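Local coordinates for protein CmeC (Campylobacter jejuni, PDB 4MT4) that forms a trimeric outer-membrane channel, a beta barrel continued by a long helical tunnel, that probably lets compounds leave the cell as part of an efflux pump, at residues 231-236 and 240-245; 55-60 and 153-158; 293-298 and 338-343; 133-138 and 285-290. All blocks are in the same frame, centred on the assembly; numbering follows the deposited sequence.

Contact 1: 231-236 and 240-245; sequences ALKILT and LNDILY
K233, near the end of helix 201-236, lays its whole side chain against D242 and I243 of the short helix 240-245. Its CB starts over the I243 side chain, with CB to I243 CG1 at 4.3 Å, and CG then passes I243 CA at the same loose separation. A bend at chi2 (-61°) turns the rest of the chain along the second helix, where CD lies 3.8 Å from the backbone O of D242 and CE 3.5 Å from the same oxygen. At the tip, NZ donates to D242 OD1 over 2.6 Å, a salt bridge that meets the carboxylate on its syn side, 24° out of its plane. At the end of helix 201-236, most of it predicted to be coiled coil, three residues turn the chain into a small helix at the flank of the tunnel. Each charge has a further partner. K233 NZ also donates to N247 O, and D242 OD2 is hydrogen-bonded to S237 OG in the turn, so the carboxylate is held through both oxygens. Beyond K233, I243 also packs on I363 of the second subunit, and its carbonyl O takes a hydrogen bond from R370 NH1 of that chain.

Contact 2: 55-60 and 153-158; sequences KNNNDL and LSVISN
The methyl groups of V155 press against the side-chain amide of N57, and this is where the contact is tight. CG1 lies 3.5 Å from N57 CG, while CG2 sits 3.4 Å from N57 OD1, so the two branches share the amide between them. The two side chains come at each other from opposite directions, and N57 reaches across because its CG stands anti to the backbone N (chi1 -169°). What holds the amide still is bonding at both of its ends. OD1 accepts from L60 N at 3.0 Å, in the carbonyl plane and on a lone pair, and ND2 donates to L235 O on helix 201-236. N57 is thus an N-cap: it leaves helical geometry after helix 44-56 and caps the start of helix 58-79, which runs antiparallel to the long helix 129-195 in the alpha-helical barrel of an outer membrane factor. V155 therefore packs against the capping residue of the neighbouring helix. The packing slackens one turn along, where L60 CB is 4.4 Å from V155 CG2; the rest of the L60 side chain finds Y148 and R152 further back on helix 129-195. Looser still is D59, which lies exposed to solvent: its CB points toward the long helix, yet the side chain gets no nearer than 4.5 Å and buries little there.

Contact 3: 293-298 and 338-343; sequences RTAFLP and GEIYQN. With SO4 (sulfate ion), chain M.
I340 lies over F296 where the chain passes from beta barrel to helical barrel: residues 293-298 lead from helix 273-293 into strand 299-310, and residues 338-343 open helix 339-405 after strand 322-335. A sulfate, probably picked up from the crystallisation solution, sits on this helix start and is gripped by backbone N-H groups, an anion site at a helix N-terminus where the helix dipole would probably help. G338 comes first, its N donating to sulfate O2 at 2.6 Å; its positive phi (98°) is one at which a CB would collide with the carbonyl O of the residue before. E339 N lies 2.7 Å from sulfate O3, while its carboxylate forms a salt bridge through OE1 with K84 NZ of the third subunit. I340 does most of the work. Its N donates to sulfate O3 at 2.6 Å, and its CG2, placed anti to the backbone N, makes a CH-pi contact 3.5 Å from the centroid of the F296 ring and only 8° off the ring normal. The same methyl touches A295 CB at 3.7 Å. With Y341 the backbone N gives a weak bond to O4, and CB stays 4.1 Å from F296 CZ, while the phenol leads away from the other segment. Sulfate O4 also nears the F296 ring obliquely, 3.2 Å from CZ. Q342 packs on A72 of the third subunit. At the end of the segment N343 ND2 donates to E339 O at 3.1 Å, from the opposite face of that carbonyl to N343 N.

Contact 4: 133-138 and 285-290; sequences TYRASK and QNYLVG
R135 and Y287 carry an antiparallel helix-helix contact, partly buried, between the end of helix 129-195 nearest the beta barrel and the closing turns of helix 273-293. The axes of the two short segments approach to 8.1 Å and run at 171°. Y287 lies in the angle between the backbone and side chain of R135. CB of R135 stands over the centre of the tyrosine ring, 3.7 Å from its centroid and 8° off the normal, a CH-pi contact. Past CB the arginine bends at chi3 and runs out past the CE1 rim, so that Y287 CE1 lies over one face of the guanidinium, 3.6 Å from NH1. The two planes are 37° apart, well short of a parallel stack. On the same side of the ring, beyond its CD2 rim, comes the backbone, with CD2 at 3.6 Å from R135 O. Helices 129-195 and 273-293 lie side by side here in the tunnel wall of an outer membrane factor. The small CB of A136 sits between Y287 CB, at 3.9 Å, and L288 CD2, at 3.7 Å. The charge of R135 is met within its own helix, by a salt bridge from NH1 to D132 OD1 one turn earlier. From the N-terminal arm S2 packs on R135 and S4 on Y287.

In the fold
Contacts 1 and 2 are buried and adjoin: they touch through asparagine amides of contact 2 and the last carbonyls of helix 201-236, N56 ND2 donating to T236 O, which ties the tail of that helix to the break between helices 44-56 and 58-79. Contact 4 uses helix 129-195, as contact 2 does, but with centres about 30 Å apart and only partial burial. Contact 3 is at the surface, and its segment 293-298 adjoins the helix of contact 4. Chemistry follows place: a charged pair spans the turn in contact 1, a helix-capping amide faces a valine in contact 2, and aromatic rings receive aliphatic carbons in contacts 3 and 4, nearer the barrel.

Contact 1: 231-236 and 240-245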
loop_
_atom_site.group_PDB
_atom_site.type_symbol
_atom_site.label_atom_id
_atom_site.label_comp_id
_atom_site.label_asym_id
_atom_site.label_seq_id
_atom_site.Cartn_x
_atom_site.Cartn_y
_atom_site.Cartn_z
ATOM N N ALA B 231 1.628 15.240 -14.000
ATOM C CA ALA B 231 2.354 14.007 -13.712
ATOM C C ALA B 231 3.832 14.126 -14.068
ATOM O O ALA B 231 4.691 13.603 -13.362
ATOM C CB ALA B 231 1.723 12.839 -14.457
ATOM N N LEU B 232 4.126 14.823 -15.159
ATOM C CA LEU B 232 5.506 14.983 -15.603
ATOM C C LEU B 232 6.262 15.976 -14.719
ATOM O O LEU B 232 7.450 15.794 -14.445
ATOM C CB LEU B 232 5.550 15.436 -17.064
ATOM C CG LEU B 232 6.941 15.468 -17.699
ATOM C CD1 LEU B 232 7.544 14.072 -17.725
ATOM C CD2 LEU B 232 6.895 16.067 -19.095
ATOM N N LYS B 233 5.566 17.018 -14.273
ATOM C CA LYS B 233 6.159 18.030 -13.404
ATOM C C LYS B 233 6.569 17.439 -12.057
ATOM O O LYS B 233 7.669 17.691 -11.568
ATOM C CB LYS B 233 5.183 19.189 -13.188
ATOM C CG LYS B 233 4.904 20.010 -14.433
ATOM C CD LYS B 233 6.174 20.644 -14.968
ATOM C CE LYS B 233 5.891 21.513 -16.181
ATOM N NZ LYS B 233 7.146 22.045 -16.780
ATOM N N ILE B 234 5.675 16.652 -11.468
ATOM C CA ILE B 234 5.920 16.024 -10.174
ATOM C C ILE B 234 7.112 15.068 -10.247
ATOM O O ILE B 234 7.853 14.901 -9.276
ATOM C CB ILE B 234 4.663 15.269 -9.677
ATOM C CG1 ILE B 234 3.519 16.254 -9.418
ATOM C CG2 ILE B 234 4.958 14.483 -8.410
ATOM C CD1 ILE B 234 2.276 15.614 -8.831
ATOM N N LEU B 235 7.312 14.467 -11.413
ATOM C CA LEU B 235 8.373 13.483 -11.594
ATOM C C LEU B 235 9.762 14.097 -11.789
ATOM O O LEU B 235 10.768 13.451 -11.499
ATOM C CB LEU B 235 8.052 12.578 -12.790
ATOM C CG LEU B 235 7.049 11.439 -12.586
ATOM C CD1 LEU B 235 6.686 10.805 -13.920
ATOM C CD2 LEU B 235 7.603 10.393 -11.629
ATOM N N THR B 236 9.823 15.333 -12.277
ATOM C CA THR B 236 11.084 15.875 -12.783
ATOM C C THR B 236 11.495 17.257 -12.263
ATOM O O THR B 236 12.656 17.648 -12.409
ATOM C CB THR B 236 11.050 15.957 -14.327
ATOM O OG1 THR B 236 9.948 16.776 -14.740
ATOM C CG2 THR B 236 10.902 14.573 -14.938
ATOM N N LEU B 240 8.934 25.433 -8.123
ATOM C CA LEU B 240 7.509 25.572 -7.835
ATOM C C LEU B 240 6.768 26.374 -8.901
ATOM O O LEU B 240 5.595 26.115 -9.180
ATOM C CB LEU B 240 7.310 26.221 -6.464
ATOM C CG LEU B 240 7.862 25.420 -5.283
ATOM C CD1 LEU B 240 7.561 26.118 -3.968
ATOM C CD2 LEU B 240 7.301 24.006 -5.286
ATOM N N ASN B 241 7.449 27.352 -9.492
ATOM C CA ASN B 241 6.860 28.139 -10.568
ATOM C C ASN B 241 6.720 27.315 -11.840
ATOM O O ASN B 241 5.730 27.433 -12.561
ATOM C CB ASN B 241 7.691 29.395 -10.843
ATOM C CG ASN B 241 7.257 30.577 -9.998
ATOM O OD1 ASN B 241 6.156 30.589 -9.446
ATOM N ND2 ASN B 241 8.116 31.586 -9.903
ATOM N N ASP B 242 7.722 26.481 -12.107
ATOM C CA ASP B 242 7.687 25.564 -13.239
ATOM C C ASP B 242 6.506 24.610 -13.111
ATOM O O ASP B 242 5.803 24.335 -14.084
ATOM C CB ASP B 242 8.998 24.778 -13.332
ATOM C CG ASP B 242 8.948 23.672 -14.368
ATOM O OD1 ASP B 242 8.314 23.866 -15.425
ATOM O OD2 ASP B 242 9.549 22.605 -14.124
ATOM N N ILE B 243 6.301 24.112 -11.897
ATOM C CA ILE B 243 5.201 23.205 -11.604
ATOM C C ILE B 243 3.859 23.900 -11.788
ATOM O O ILE B 243 2.924 23.320 -12.332
ATOM C CB ILE B 243 5.305 22.657 -10.167
ATOM C CG1 ILE B 243 6.545 21.775 -10.027
ATOM C CG2 ILE B 243 4.050 21.879 -9.784
ATOM C CD1 ILE B 243 6.903 21.464 -8.603
ATOM N N LEU B 244 3.779 25.152 -11.353
ATOM C CA LEU B 244 2.524 25.893 -11.379
ATOM C C LEU B 244 2.136 26.429 -12.756
ATOM O O LEU B 244 0.981 26.304 -13.168
ATOM C CB LEU B 244 2.587 27.062 -10.393
ATOM C CG LEU B 244 2.153 26.806 -8.950
ATOM C CD1 LEU B 244 2.397 28.039 -8.094
ATOM C CD2 LEU B 244 0.688 26.410 -8.907
ATOM N N TYR B 245 3.086 27.029 -13.466
ATOM C CA TYR B 245 2.735 27.833 -14.634
ATOM C C TYR B 245 3.336 27.369 -15.963
ATOM O O TYR B 245 2.764 27.625 -17.022
ATOM C CB TYR B 245 3.130 29.292 -14.382
ATOM C CG TYR B 245 2.558 29.857 -13.101
ATOM C CD1 TYR B 245 1.190 30.066 -12.960
ATOM C CD2 TYR B 245 3.383 30.182 -12.031
ATOM C CE1 TYR B 245 0.663 30.579 -11.789
ATOM C CE2 TYR B 245 2.865 30.696 -10.858
ATOM C CZ TYR B 245 1.505 30.893 -10.742
ATOM O OH TYR B 245 0.982 31.406 -9.577
#

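Contact 2: 55-60 and 153-158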
loop_
_atom_site.group_PDB
_atom_site.type_symbol
_atom_site.label_atom_id
_atom_site.label_comp_id
_atom_site.label_asym_id
_atom_site.label_seq_id
_atom_site.Cartn_x
_atom_site.Cartn_y
_atom_site.Cartn_z
ATOM N N LYS B 55 17.957 14.051 -11.622
ATOM C CA LYS B 55 18.482 15.118 -10.783
ATOM C C LYS B 55 17.531 15.475 -9.641
ATOM O O LYS B 55 17.969 15.707 -8.516
ATOM C CB LYS B 55 18.768 16.360 -11.630
ATOM C CG LYS B 55 19.181 17.585 -10.829
ATOM C CD LYS B 55 19.298 18.815 -11.718
ATOM C CE LYS B 55 19.620 20.058 -10.900
ATOM N NZ LYS B 55 18.565 20.346 -9.889
ATOM N N ASN B 56 16.233 15.501 -9.923
ATOM C CA ASN B 56 15.270 16.056 -8.976
ATOM C C ASN B 56 14.281 15.063 -8.354
ATOM O O ASN B 56 13.656 15.378 -7.342
ATOM C CB ASN B 56 14.478 17.179 -9.657
ATOM C CG ASN B 56 15.367 18.310 -10.143
ATOM O OD1 ASN B 56 16.362 18.653 -9.505
ATOM N ND2 ASN B 56 15.008 18.897 -11.280
ATOM N N ASN B 57 14.135 13.879 -8.945
ATOM C CA ASN B 57 13.150 12.909 -8.455
ATOM C C ASN B 57 13.403 12.506 -7.005
ATOM O O ASN B 57 14.484 12.038 -6.655
ATOM C CB ASN B 57 13.127 11.662 -9.339
ATOM C CG ASN B 57 11.953 10.753 -9.032
ATOM O OD1 ASN B 57 12.024 9.907 -8.139
ATOM N ND2 ASN B 57 10.864 10.920 -9.774
ATOM N N ASN B 58 12.388 12.688 -6.168
ATOM C CA ASN B 58 12.516 12.451 -4.734
ATOM C C ASN B 58 12.485 10.974 -4.352
ATOM O O ASN B 58 13.102 10.576 -3.365
ATOM C CB ASN B 58 11.418 13.205 -3.984
ATOM C CG ASN B 58 11.658 14.701 -3.953
ATOM O OD1 ASN B 58 12.752 15.158 -3.622
ATOM N ND2 ASN B 58 10.641 15.472 -4.314
ATOM N N ASP B 59 11.771 10.163 -5.128
ATOM C CA ASP B 59 11.770 8.719 -4.902
ATOM C C ASP B 59 13.161 8.150 -5.163
ATOM O O ASP B 59 13.597 7.209 -4.501
ATOM C CB ASP B 59 10.736 8.021 -5.788
ATOM C CG ASP B 59 9.326 8.136 -5.241
ATOM O OD1 ASP B 59 9.174 8.315 -4.013
ATOM O OD2 ASP B 59 8.366 8.042 -6.036
ATOM N N LEU B 60 13.853 8.734 -6.136
ATOM C CA LEU B 60 15.221 8.345 -6.450
ATOM C C LEU B 60 16.159 8.739 -5.313
ATOM O O LEU B 60 17.095 8.007 -4.984
ATOM C CB LEU B 60 15.672 8.987 -7.764
ATOM C CG LEU B 60 17.040 8.567 -8.303
ATOM C CD1 LEU B 60 17.103 7.057 -8.484
ATOM C CD2 LEU B 60 17.345 9.281 -9.613
ATOM N N LEU B 153 15.675 2.631 -12.626
ATOM C CA LEU B 153 15.026 2.142 -13.836
ATOM C C LEU B 153 13.538 2.480 -13.845
ATOM O O LEU B 153 12.987 2.881 -14.870
ATOM C CB LEU B 153 15.220 0.631 -13.968
ATOM C CG LEU B 153 14.457 -0.081 -15.086
ATOM C CD1 LEU B 153 14.800 0.507 -16.449
ATOM C CD2 LEU B 153 14.737 -1.578 -15.056
ATOM N N SER B 154 12.900 2.321 -12.692
ATOM C CA SER B 154 11.476 2.606 -12.543
ATOM C C SER B 154 11.166 4.085 -12.762
ATOM O O SER B 154 10.221 4.431 -13.469
ATOM C CB SER B 154 10.993 2.173 -11.158
ATOM O OG SER B 154 9.665 2.605 -10.914
ATOM N N VAL B 155 11.967 4.949 -12.146
ATOM C CA VAL B 155 11.790 6.394 -12.255
ATOM C C VAL B 155 11.991 6.867 -13.692
ATOM O O VAL B 155 11.208 7.669 -14.205
ATOM C CB VAL B 155 12.762 7.145 -11.318
ATOM C CG1 VAL B 155 12.854 8.612 -11.696
ATOM C CG2 VAL B 155 12.323 6.989 -9.872
ATOM N N ILE B 156 13.037 6.361 -14.338
ATOM C CA ILE B 156 13.321 6.715 -15.725
ATOM C C ILE B 156 12.210 6.241 -16.661
ATOM O O ILE B 156 11.723 7.002 -17.498
ATOM C CB ILE B 156 14.665 6.121 -16.203
ATOM C CG1 ILE B 156 15.830 6.736 -15.426
ATOM C CG2 ILE B 156 14.854 6.349 -17.693
ATOM C CD1 ILE B 156 17.188 6.197 -15.839
ATOM N N SER B 157 11.812 4.982 -16.511
ATOM C CA SER B 157 10.763 4.404 -17.345
ATOM C C SER B 157 9.442 5.148 -17.190
ATOM O O SER B 157 8.744 5.404 -18.173
ATOM C CB SER B 157 10.570 2.926 -17.008
ATOM O OG SER B 157 11.740 2.186 -17.303
ATOM N N ASN B 158 9.104 5.492 -15.952
ATOM C CA ASN B 158 7.880 6.232 -15.673
ATOM C C ASN B 158 7.919 7.633 -16.269
ATOM O O ASN B 158 6.908 8.131 -16.759
ATOM C CB ASN B 158 7.632 6.315 -14.165
ATOM C CG ASN B 158 7.173 4.995 -13.575
ATOM O OD1 ASN B 158 6.699 4.113 -14.291
ATOM N ND2 ASN B 158 7.304 4.857 -12.261
#

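Contact 3: 293-298 and 338-343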
loop_
_atom_site.group_PDB
_atom_site.type_symbol
_atom_site.label_atom_id
_atom_site.label_comp_id
_atom_site.label_asym_id
_atom_site.label_seq_id
_atom_site.Cartn_x
_atom_site.Cartn_y
_atom_site.Cartn_z
ATOM N N ARG B 293 21.062 -19.527 15.851
ATOM C CA ARG B 293 21.485 -20.845 16.318
ATOM C C ARG B 293 22.661 -20.772 17.289
ATOM O O ARG B 293 22.926 -21.726 18.021
ATOM C CB ARG B 293 21.847 -21.744 15.132
ATOM C CG ARG B 293 20.656 -22.103 14.250
ATOM C CD ARG B 293 20.822 -23.451 13.558
ATOM N NE ARG B 293 21.698 -23.391 12.390
ATOM C CZ ARG B 293 21.426 -23.973 11.225
ATOM N NH1 ARG B 293 20.301 -24.660 11.072
ATOM N NH2 ARG B 293 22.276 -23.871 10.211
ATOM N N THR B 294 23.358 -19.641 17.299
ATOM C CA THR B 294 24.496 -19.457 18.198
ATOM C C THR B 294 24.053 -19.331 19.652
ATOM O O THR B 294 24.865 -19.450 20.569
ATOM C CB THR B 294 25.324 -18.210 17.830
ATOM O OG1 THR B 294 24.488 -17.047 17.871
ATOM C CG2 THR B 294 25.930 -18.351 16.442
ATOM N N ALA B 295 22.762 -19.085 19.855
ATOM C CA ALA B 295 22.201 -18.938 21.194
ATOM C C ALA B 295 22.254 -20.249 21.974
ATOM O O ALA B 295 22.231 -20.250 23.202
ATOM C CB ALA B 295 20.772 -18.431 21.112
ATOM N N PHE B 296 22.324 -21.361 21.251
ATOM C CA PHE B 296 22.437 -22.679 21.866
ATOM C C PHE B 296 23.837 -22.926 22.426
ATOM O O PHE B 296 24.015 -23.715 23.354
ATOM C CB PHE B 296 22.093 -23.776 20.853
ATOM C CG PHE B 296 20.630 -24.118 20.790
ATOM C CD1 PHE B 296 19.995 -24.690 21.878
ATOM C CD2 PHE B 296 19.898 -23.889 19.637
ATOM C CE1 PHE B 296 18.656 -25.012 21.826
ATOM C CE2 PHE B 296 18.554 -24.211 19.576
ATOM C CZ PHE B 296 17.932 -24.775 20.674
ATOM N N LEU B 297 24.824 -22.241 21.857
ATOM C CA LEU B 297 26.225 -22.506 22.167
ATOM C C LEU B 297 26.802 -21.522 23.188
ATOM O O LEU B 297 26.319 -20.397 23.308
ATOM C CB LEU B 297 27.044 -22.481 20.873
ATOM C CG LEU B 297 26.677 -23.596 19.892
ATOM C CD1 LEU B 297 27.622 -23.611 18.710
ATOM C CD2 LEU B 297 26.682 -24.944 20.597
ATOM N N PRO B 298 27.835 -21.956 23.936
ATOM C CA PRO B 298 28.486 -21.130 24.962
ATOM C C PRO B 298 29.021 -19.801 24.433
ATOM O O PRO B 298 29.724 -19.772 23.423
ATOM C CB PRO B 298 29.643 -22.016 25.438
ATOM C CG PRO B 298 29.193 -23.402 25.161
ATOM C CD PRO B 298 28.389 -23.322 23.900
ATOM N N GLY B 338 12.091 -24.451 25.149
ATOM C CA GLY B 338 11.606 -24.113 23.825
ATOM C C GLY B 338 11.918 -22.702 23.369
ATOM O O GLY B 338 11.779 -22.394 22.188
ATOM N N GLU B 339 12.341 -21.847 24.297
ATOM C CA GLU B 339 12.604 -20.441 23.991
ATOM C C GLU B 339 13.604 -20.262 22.852
ATOM O O GLU B 339 13.355 -19.513 21.908
ATOM C CB GLU B 339 13.117 -19.708 25.232
ATOM C CG GLU B 339 13.498 -18.257 24.971
ATOM C CD GLU B 339 14.189 -17.607 26.153
ATOM O OE1 GLU B 339 14.336 -18.270 27.201
ATOM O OE2 GLU B 339 14.588 -16.429 26.032
ATOM N N ILE B 340 14.734 -20.953 22.947
ATOM C CA ILE B 340 15.788 -20.842 21.946
ATOM C C ILE B 340 15.428 -21.613 20.680
ATOM O O ILE B 340 15.677 -21.148 19.569
ATOM C CB ILE B 340 17.131 -21.353 22.494
ATOM C CG1 ILE B 340 17.470 -20.643 23.804
ATOM C CG2 ILE B 340 18.241 -21.150 21.475
ATOM C CD1 ILE B 340 18.765 -21.097 24.417
ATOM N N TYR B 341 14.834 -22.789 20.858
ATOM C CA TYR B 341 14.425 -23.626 19.736
ATOM C C TYR B 341 13.394 -22.930 18.847
ATOM O O TYR B 341 13.436 -23.055 17.624
ATOM C CB TYR B 341 13.863 -24.959 20.239
ATOM C CG TYR B 341 13.113 -25.748 19.185
ATOM C CD1 TYR B 341 13.794 -26.410 18.170
ATOM C CD2 TYR B 341 11.726 -25.832 19.207
ATOM C CE1 TYR B 341 13.114 -27.131 17.205
ATOM C CE2 TYR B 341 11.037 -26.550 18.245
ATOM C CZ TYR B 341 11.737 -27.198 17.247
ATOM O OH TYR B 341 11.059 -27.915 16.286
ATOM N N GLN B 342 12.474 -22.196 19.466
ATOM C CA GLN B 342 11.431 -21.500 18.723
ATOM C C GLN B 342 11.956 -20.212 18.093
ATOM O O GLN B 342 11.404 -19.725 17.105
ATOM C CB GLN B 342 10.235 -21.195 19.630
ATOM C CG GLN B 342 9.456 -22.429 20.087
ATOM C CD GLN B 342 8.702 -23.107 18.956
ATOM O OE1 GLN B 342 8.634 -22.591 17.840
ATOM N NE2 GLN B 342 8.129 -24.270 19.243
ATOM N N ASN B 343 13.021 -19.660 18.665
ATOM C CA ASN B 343 13.666 -18.491 18.079
ATOM C C ASN B 343 14.384 -18.868 16.788
ATOM O O ASN B 343 14.398 -18.103 15.826
ATOM C CB ASN B 343 14.648 -17.858 19.067
ATOM C CG ASN B 343 14.127 -16.560 19.654
ATOM O OD1 ASN B 343 14.074 -15.538 18.972
ATOM N ND2 ASN B 343 13.745 -16.593 20.926
HETATM S S SO4 M . 15.382 -24.310 24.383
HETATM O O1 SO4 M . 16.566 -24.416 25.232
HETATM O O2 SO4 M . 14.450 -25.375 24.739
HETATM O O3 SO4 M . 14.746 -23.012 24.580
HETATM O O4 SO4 M . 15.755 -24.441 22.979
#

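Contact 4: 133-138 and 285-290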
loop_
_atom_site.group_PDB
_atom_site.type_symbol
_atom_site.label_atom_id
_atom_site.label_comp_id
_atom_site.label_asym_id
_atom_site.label_seq_id
_atom_site.Cartn_x
_atom_site.Cartn_y
_atom_site.Cartn_z
ATOM N N THR B 133 26.026 -11.623 11.732
ATOM C CA THR B 133 25.252 -10.397 11.882
ATOM C C THR B 133 25.790 -9.356 10.907
ATOM O O THR B 133 25.030 -8.619 10.278
ATOM C CB THR B 133 25.309 -9.847 13.324
ATOM O OG1 THR B 133 24.723 -10.793 14.227
ATOM C CG2 THR B 133 24.549 -8.530 13.421
ATOM N N TYR B 134 27.113 -9.321 10.779
ATOM C CA TYR B 134 27.788 -8.429 9.844
ATOM C C TYR B 134 27.521 -8.831 8.395
ATOM O O TYR B 134 27.242 -7.983 7.547
ATOM C CB TYR B 134 29.296 -8.418 10.118
ATOM C CG TYR B 134 30.114 -7.725 9.051
ATOM C CD1 TYR B 134 30.183 -6.339 8.996
ATOM C CD2 TYR B 134 30.817 -8.455 8.101
ATOM C CE1 TYR B 134 30.926 -5.701 8.022
ATOM C CE2 TYR B 134 31.561 -7.825 7.124
ATOM C CZ TYR B 134 31.612 -6.447 7.089
ATOM O OH TYR B 134 32.353 -5.814 6.118
ATOM N N ARG B 135 27.607 -10.130 8.122
ATOM C CA ARG B 135 27.385 -10.652 6.777
ATOM C C ARG B 135 25.944 -10.431 6.324
ATOM O O ARG B 135 25.682 -10.222 5.140
ATOM C CB ARG B 135 27.730 -12.142 6.715
ATOM C CG ARG B 135 29.212 -12.456 6.874
ATOM C CD ARG B 135 29.412 -13.902 7.308
ATOM N NE ARG B 135 30.022 -14.723 6.267
ATOM C CZ ARG B 135 30.039 -16.053 6.280
ATOM N NH1 ARG B 135 29.468 -16.715 7.278
ATOM N NH2 ARG B 135 30.620 -16.721 5.293
ATOM N N ALA B 136 25.013 -10.480 7.272
ATOM C CA ALA B 136 23.607 -10.231 6.974
ATOM C C ALA B 136 23.406 -8.780 6.557
ATOM O O ALA B 136 22.670 -8.487 5.617
ATOM C CB ALA B 136 22.736 -10.569 8.175
ATOM N N SER B 137 24.076 -7.873 7.259
ATOM C CA SER B 137 24.020 -6.453 6.930
ATOM C C SER B 137 24.725 -6.155 5.613
ATOM O O SER B 137 24.359 -5.222 4.899
ATOM C CB SER B 137 24.639 -5.619 8.049
ATOM O OG SER B 137 23.874 -5.726 9.235
ATOM N N LYS B 138 25.745 -6.947 5.302
ATOM C CA LYS B 138 26.467 -6.796 4.046
ATOM C C LYS B 138 25.563 -7.173 2.881
ATOM O O LYS B 138 25.617 -6.563 1.814
ATOM C CB LYS B 138 27.734 -7.654 4.046
ATOM C CG LYS B 138 28.792 -7.218 3.043
ATOM C CD LYS B 138 30.102 -7.956 3.284
ATOM C CE LYS B 138 31.250 -7.351 2.484
ATOM N NZ LYS B 138 31.115 -7.573 1.017
ATOM N N GLN B 285 18.680 -13.249 5.305
ATOM C CA GLN B 285 17.893 -14.021 6.261
ATOM C C GLN B 285 18.572 -15.348 6.582
ATOM O O GLN B 285 18.445 -15.868 7.691
ATOM C CB GLN B 285 16.482 -14.267 5.719
ATOM C CG GLN B 285 15.667 -12.997 5.527
ATOM C CD GLN B 285 15.459 -12.244 6.825
ATOM O OE1 GLN B 285 15.170 -12.840 7.863
ATOM N NE2 GLN B 285 15.613 -10.925 6.776
ATOM N N ASN B 286 19.296 -15.890 5.608
ATOM C CA ASN B 286 20.013 -17.145 5.794
ATOM C C ASN B 286 21.137 -16.993 6.812
ATOM O O ASN B 286 21.390 -17.894 7.612
ATOM C CB ASN B 286 20.570 -17.640 4.459
ATOM C CG ASN B 286 21.279 -18.973 4.581
ATOM O OD1 ASN B 286 20.642 -20.013 4.747
ATOM N ND2 ASN B 286 22.603 -18.950 4.492
ATOM N N TYR B 287 21.805 -15.844 6.779
ATOM C CA TYR B 287 22.861 -15.537 7.737
ATOM C C TYR B 287 22.292 -15.354 9.140
ATOM O O TYR B 287 22.935 -15.693 10.134
ATOM C CB TYR B 287 23.623 -14.279 7.310
ATOM C CG TYR B 287 24.665 -14.521 6.238
ATOM C CD1 TYR B 287 25.578 -15.564 6.353
ATOM C CD2 TYR B 287 24.732 -13.711 5.110
ATOM C CE1 TYR B 287 26.531 -15.789 5.375
ATOM C CE2 TYR B 287 25.680 -13.929 4.128
ATOM C CZ TYR B 287 26.576 -14.968 4.264
ATOM O OH TYR B 287 27.517 -15.178 3.283
ATOM N N LEU B 288 21.079 -14.817 9.210
ATOM C CA LEU B 288 20.423 -14.564 10.488
ATOM C C LEU B 288 19.955 -15.856 11.146
ATOM O O LEU B 288 19.705 -15.891 12.350
ATOM C CB LEU B 288 19.242 -13.611 10.302
ATOM C CG LEU B 288 19.624 -12.174 9.943
ATOM C CD1 LEU B 288 18.385 -11.308 9.785
ATOM C CD2 LEU B 288 20.565 -11.597 10.992
ATOM N N VAL B 289 19.825 -16.910 10.347
ATOM C CA VAL B 289 19.526 -18.229 10.884
ATOM C C VAL B 289 20.708 -18.704 11.721
ATOM O O VAL B 289 20.535 -19.243 12.817
ATOM C CB VAL B 289 19.227 -19.250 9.769
ATOM C CG1 VAL B 289 19.130 -20.657 10.341
ATOM C CG2 VAL B 289 17.945 -18.877 9.036
ATOM N N GLY B 290 21.912 -18.482 11.202
ATOM C CA GLY B 290 23.129 -18.830 11.912
ATOM C C GLY B 290 23.266 -18.071 13.217
ATOM O O GLY B 290 23.645 -18.647 14.237
#